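Local coordinates for putative branched-chain amino acid ABC transporter, periplasmic branched-chain amino acid-binding protein (Pseudomonas protegens Pf-5, PDB 4RU0) that probably captures branched-chain amino acids or related small solutes in the periplasm and delivers them to an ABC transporter for uptake, at residues A[153-158]-A[266-271]; A[162-167]-A[287-292]. All coordinates share one frame; numbering follows the deposited sequence.

Contact 1. Residues A[153-158]-A[266-271]. With P3G (3,6,9,12,15-pentaoxaheptadecane), chain C.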
# COMPACT_ATOMS: atom_id res chain seq x y z
N VAL A 153 -0.08 -4.00 -6.02
CA VAL A 153 -0.98 -4.89 -5.31
C VAL A 153 -1.87 -4.29 -4.23
O VAL A 153 -1.45 -3.43 -3.47
CB VAL A 153 -0.24 -6.10 -4.73
CG1 VAL A 153 -1.20 -7.25 -4.58
CG2 VAL A 153 0.89 -6.52 -5.63
N MSE A 154 -3.08 -4.83 -4.17
CA MSE A 154 -4.07 -4.53 -3.16
C MSE A 154 -4.82 -3.24 -3.31
O MSE A 154 -6.05 -3.26 -3.32
CB MSE A 154 -3.38 -4.56 -1.82
CG MSE A 154 -4.23 -5.33 -0.83
SE MSE A 154 -3.12 -5.65 0.73
CE MSE A 154 -2.66 -7.49 0.23
N LEU A 155 -4.13 -2.11 -3.35
CA LEU A 155 -4.81 -0.87 -3.53
C LEU A 155 -4.08 0.12 -4.40
O LEU A 155 -3.02 0.56 -4.05
CB LEU A 155 -5.10 -0.25 -2.16
CG LEU A 155 -6.11 0.89 -2.15
CD1 LEU A 155 -7.47 0.40 -2.57
CD2 LEU A 155 -6.17 1.53 -0.79
N THR A 156 -4.68 0.51 -5.50
CA THR A 156 -4.19 1.63 -6.27
C THR A 156 -4.90 2.90 -5.85
O THR A 156 -5.99 2.85 -5.32
CB THR A 156 -4.37 1.44 -7.77
OG1 THR A 156 -5.76 1.42 -8.09
CG2 THR A 156 -3.72 0.17 -8.22
N PHE A 157 -4.29 4.03 -6.10
CA PHE A 157 -4.90 5.31 -5.80
C PHE A 157 -6.23 5.51 -6.52
O PHE A 157 -7.11 6.24 -6.03
CB PHE A 157 -3.93 6.44 -6.14
CG PHE A 157 -2.69 6.43 -5.30
CD1 PHE A 157 -2.76 6.34 -3.92
CD2 PHE A 157 -1.43 6.50 -5.90
CE1 PHE A 157 -1.61 6.32 -3.14
CE2 PHE A 157 -0.27 6.47 -5.13
CZ PHE A 157 -0.36 6.39 -3.75
N TYR A 158 -6.41 4.87 -7.67
CA TYR A 158 -7.69 4.94 -8.36
C TYR A 158 -8.77 4.25 -7.53
O TYR A 158 -9.83 4.82 -7.28
CB TYR A 158 -7.62 4.31 -9.76
CG TYR A 158 -7.09 5.24 -10.82
CD1 TYR A 158 -6.21 6.26 -10.51
CD2 TYR A 158 -7.48 5.10 -12.15
CE1 TYR A 158 -5.72 7.11 -11.49
CE2 TYR A 158 -6.99 5.94 -13.14
CZ TYR A 158 -6.12 6.95 -12.80
OH TYR A 158 -5.62 7.81 -13.76
N GLY A 266 -7.75 10.94 5.67
CA GLY A 266 -6.43 10.88 5.08
C GLY A 266 -6.24 9.73 4.11
O GLY A 266 -6.85 8.66 4.25
N ASP A 267 -5.39 9.97 3.12
CA ASP A 267 -4.84 8.94 2.25
C ASP A 267 -4.18 7.84 3.09
O ASP A 267 -3.86 8.06 4.26
CB ASP A 267 -3.81 9.57 1.31
CG ASP A 267 -3.45 8.67 0.16
OD1 ASP A 267 -2.54 7.82 0.32
OD2 ASP A 267 -4.06 8.82 -0.91
N ILE A 268 -3.97 6.67 2.50
CA ILE A 268 -3.31 5.60 3.24
C ILE A 268 -1.87 5.99 3.59
O ILE A 268 -1.30 5.50 4.55
CB ILE A 268 -3.32 4.27 2.47
CG1 ILE A 268 -2.52 4.38 1.17
CG2 ILE A 268 -4.75 3.82 2.19
CD1 ILE A 268 -2.23 3.05 0.52
N TRP A 269 -1.31 6.91 2.81
CA TRP A 269 0.04 7.41 3.09
C TRP A 269 -0.01 8.65 3.97
O TRP A 269 0.95 9.42 4.04
CB TRP A 269 0.77 7.69 1.78
CG TRP A 269 0.88 6.44 0.98
CD1 TRP A 269 0.19 6.13 -0.14
CD2 TRP A 269 1.70 5.30 1.28
NE1 TRP A 269 0.54 4.88 -0.58
CE2 TRP A 269 1.46 4.35 0.28
CE3 TRP A 269 2.62 5.01 2.29
CZ2 TRP A 269 2.11 3.11 0.26
CZ3 TRP A 269 3.26 3.78 2.27
CH2 TRP A 269 3.00 2.85 1.26
N ALA A 270 -1.13 8.83 4.66
CA ALA A 270 -1.27 9.87 5.67
C ALA A 270 -2.00 9.28 6.87
O ALA A 270 -2.74 9.97 7.55
CB ALA A 270 -2.01 11.08 5.12
N SER A 271 -1.78 7.99 7.11
CA SER A 271 -2.57 7.24 8.07
C SER A 271 -1.76 6.74 9.27
O SER A 271 -2.25 5.90 10.03
CB SER A 271 -3.23 6.05 7.38
OG SER A 271 -2.25 5.17 6.84
O3 P3G C . 7.61 2.57 2.83
C7 P3G C . 6.99 2.39 1.58
C8 P3G C . 7.47 3.46 0.62
O4 P3G C . 6.48 3.66 -0.38
C9 P3G C . 6.37 5.03 -0.73
C10 P3G C . 4.89 5.36 -0.82
O5 P3G C . 4.71 6.38 -1.78
C11 P3G C . 3.92 7.44 -1.27
C12 P3G C . 4.01 8.63 -2.21
O6 P3G C . 4.35 9.78 -1.47
C13 P3G C . 4.78 10.84 -2.30
C14 P3G C . 6.28 10.90 -2.27
O7 P3G C . 6.74 11.70 -3.35
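Phe157 and Trp269 meet rim to rim at the wall of the pocket that holds the pentaoxaheptadecane, probably the ligand cleft of this periplasmic binding protein: CE1 of Phe157 comes 3.5 Å from CD1 of Trp269, each atom lying near the plane of the other ring. The centroids of the phenyl and the five-membered ring are 5.6 Å apart and the planes stand at 70°, so neither ring covers the other's face. One face of the indole instead carries the polyether, whose C10, an ether methylene offset toward the rim, sits 3.7 Å from CZ2 of Trp269. With an alanine here, this part of the polyether would probably lose its aromatic floor, and the CE1 side of Phe157 the indole edge it meets. OD1 of Asp267 also comes 3.9 Å from CE1 of Phe157. An apolar touch joins CD2 of Leu155 to CG2 of Ile268 at 4.0 Å, the two side chains lying alongside with their ends pointing opposite ways.

With its CG anti to the backbone N (chi1 -165°), the carboxylate of Asp267 leans forward along its own loop, and OD1 accepts from the backbone N of Trp269 at 2.9 Å through its anti lone pair, an Asx turn with a nearly straight bond (170°). OD2 forms a salt bridge with Arg241, which also makes a cation-pi contact with Phe157, while NE1 of Trp269 is bonded to the carbonyl of Gly135. Thr156 occupies the N-cap position of helix 157-172, so Phe157 belongs to that helix's first turn; facing it, residues 267-271 form the loop that leaves strand 264-266 and leads into helix 273-276.

Contact 2. Residues A[162-167]-A[287-292]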
# COMPACT_ATOMS: atom_id res chain seq x y z
N SER A 162 -12.30 5.53 -5.15
CA SER A 162 -13.62 4.89 -5.12
C SER A 162 -14.04 4.50 -3.70
O SER A 162 -15.16 4.79 -3.30
CB SER A 162 -13.63 3.66 -6.02
OG SER A 162 -14.94 3.12 -6.11
N THR A 163 -13.15 3.86 -2.95
CA THR A 163 -13.46 3.48 -1.57
C THR A 163 -13.72 4.71 -0.70
O THR A 163 -14.59 4.69 0.17
CB THR A 163 -12.34 2.65 -0.92
OG1 THR A 163 -11.18 3.46 -0.72
CG2 THR A 163 -11.97 1.47 -1.78
N LEU A 164 -12.95 5.77 -0.93
CA LEU A 164 -13.16 7.03 -0.22
C LEU A 164 -14.59 7.51 -0.44
O LEU A 164 -15.29 7.84 0.51
CB LEU A 164 -12.14 8.09 -0.68
CG LEU A 164 -12.13 9.50 -0.06
CD1 LEU A 164 -13.02 10.47 -0.84
CD2 LEU A 164 -12.51 9.46 1.42
N VAL A 165 -15.01 7.54 -1.70
CA VAL A 165 -16.36 7.98 -2.05
C VAL A 165 -17.42 7.03 -1.50
O VAL A 165 -18.46 7.45 -1.01
CB VAL A 165 -16.50 8.12 -3.59
CG1 VAL A 165 -17.97 8.20 -3.99
CG2 VAL A 165 -15.74 9.35 -4.08
N ASN A 166 -17.13 5.73 -1.56
CA ASN A 166 -18.09 4.74 -1.07
C ASN A 166 -18.29 4.82 0.44
O ASN A 166 -19.39 4.55 0.94
CB ASN A 166 -17.64 3.33 -1.47
CG ASN A 166 -17.77 3.09 -2.95
OD1 ASN A 166 -18.38 3.89 -3.66
ND2 ASN A 166 -17.21 1.98 -3.43
N TYR A 167 -17.25 5.21 1.16
CA TYR A 167 -17.37 5.40 2.59
C TYR A 167 -18.17 6.66 2.90
O TYR A 167 -19.01 6.65 3.80
CB TYR A 167 -15.99 5.47 3.25
CG TYR A 167 -16.07 5.75 4.74
CD1 TYR A 167 -16.49 4.77 5.63
CD2 TYR A 167 -15.74 7.00 5.25
CE1 TYR A 167 -16.57 5.02 6.99
CE2 TYR A 167 -15.81 7.27 6.60
CZ TYR A 167 -16.23 6.27 7.47
OH TYR A 167 -16.30 6.53 8.82
N LEU A 287 -9.69 11.13 10.67
CA LEU A 287 -9.90 9.84 10.02
C LEU A 287 -8.79 9.53 9.02
O LEU A 287 -8.15 10.44 8.48
CB LEU A 287 -11.25 9.81 9.30
CG LEU A 287 -12.49 10.13 10.14
CD1 LEU A 287 -13.76 9.94 9.33
CD2 LEU A 287 -12.50 9.27 11.39
N ALA A 288 -8.55 8.24 8.77
CA ALA A 288 -7.59 7.84 7.75
C ALA A 288 -7.95 6.49 7.15
O ALA A 288 -8.49 5.62 7.84
CB ALA A 288 -6.19 7.80 8.33
N LEU A 289 -7.67 6.33 5.86
CA LEU A 289 -7.86 5.05 5.18
C LEU A 289 -6.63 4.17 5.38
O LEU A 289 -5.51 4.67 5.48
CB LEU A 289 -8.14 5.25 3.69
CG LEU A 289 -9.38 6.05 3.31
CD1 LEU A 289 -9.32 6.50 1.85
CD2 LEU A 289 -10.64 5.24 3.55
N THR A 290 -6.82 2.86 5.42
CA THR A 290 -5.70 1.93 5.54
C THR A 290 -6.02 0.57 4.94
O THR A 290 -7.14 0.08 5.07
CB THR A 290 -5.26 1.74 7.01
OG1 THR A 290 -4.18 0.81 7.08
CG2 THR A 290 -6.42 1.22 7.85
N PRO A 291 -5.03 -0.04 4.26
CA PRO A 291 -5.15 -1.42 3.80
C PRO A 291 -4.52 -2.39 4.80
O PRO A 291 -4.61 -3.60 4.61
CB PRO A 291 -4.39 -1.40 2.48
CG PRO A 291 -3.29 -0.43 2.73
CD PRO A 291 -3.84 0.62 3.70
N TYR A 292 -3.87 -1.84 5.81
CA TYR A 292 -3.28 -2.63 6.88
C TYR A 292 -3.39 -1.94 8.24
O TYR A 292 -2.42 -1.37 8.71
CB TYR A 292 -1.83 -2.99 6.56
CG TYR A 292 -1.11 -2.00 5.68
CD1 TYR A 292 -0.74 -0.77 6.17
CD2 TYR A 292 -0.79 -2.31 4.38
CE1 TYR A 292 -0.08 0.13 5.38
CE2 TYR A 292 -0.13 -1.41 3.59
CZ TYR A 292 0.22 -0.19 4.10
OH TYR A 292 0.88 0.73 3.32
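Thr163, Leu164 and Tyr167 of helix 157-172 face Leu287 and Leu289 of strand 287-290, a helix packed against the central mixed sheet of one alpha/beta lobe of the periplasmic binding protein fold. The axes of helix 162-167 and strand 287-290 approach to 10.5 Å, and their directions differ by 133°, so the helix runs obliquely against the strand.

Thr163 comes first, its OG1 4.4 Å from CD1 of Leu289, a loose van der Waals touch; the polar need of this hydroxyl is met within the helix by the carbonyl O of Glu160, one turn back. Leu164 follows and gives the closest approach of the two segments: its CB, not its branched end, lies 4.1 Å from the same CD1. Its CG stands anti to the backbone N (chi1 -179°), which takes CD1 of Leu164 well clear of Leu289, and the side chain also packs on Ile265 of the adjoining strand 264-266. One helical turn beyond Thr163, whose carbonyl O accepts from the N of Tyr167, the tyrosine ring reaches across to Leu287.

Leu287 and Leu289, two apart on the strand, thus offer their side chains to the same helix, and both also touch Ile265. Val399 of strand 396-402 adds to the apolar layer beside Leu289, and Ile410 of strand 407-415 does so beside Leu287. The hydroxyl of Tyr167 is hydrogen-bonded to NE of Arg171, and OH and CE2 of Tyr167 both lie 4.3 Å from CD1 of Leu287, a methyl set obliquely to the ring.

From the N terminus, the chain passes 153-158, where helix 157-172 begins, and then 162-167 farther along that helix. After more than 90 residues it arrives at 266-271, closing contact 1 by the ligand pocket, and then at 287-292, closing contact 2. The segments alternate, so the two closures cross rather than nest. They meet directly at the sheet: N of Gly266 is 2.9 Å from O of Leu287, and O of Gly266 is 2.9 Å from N of Leu289, probable hydrogen bonds between neighbouring parallel strands. One helix is thus joined at its start to the pocket loop and farther on to the sheet.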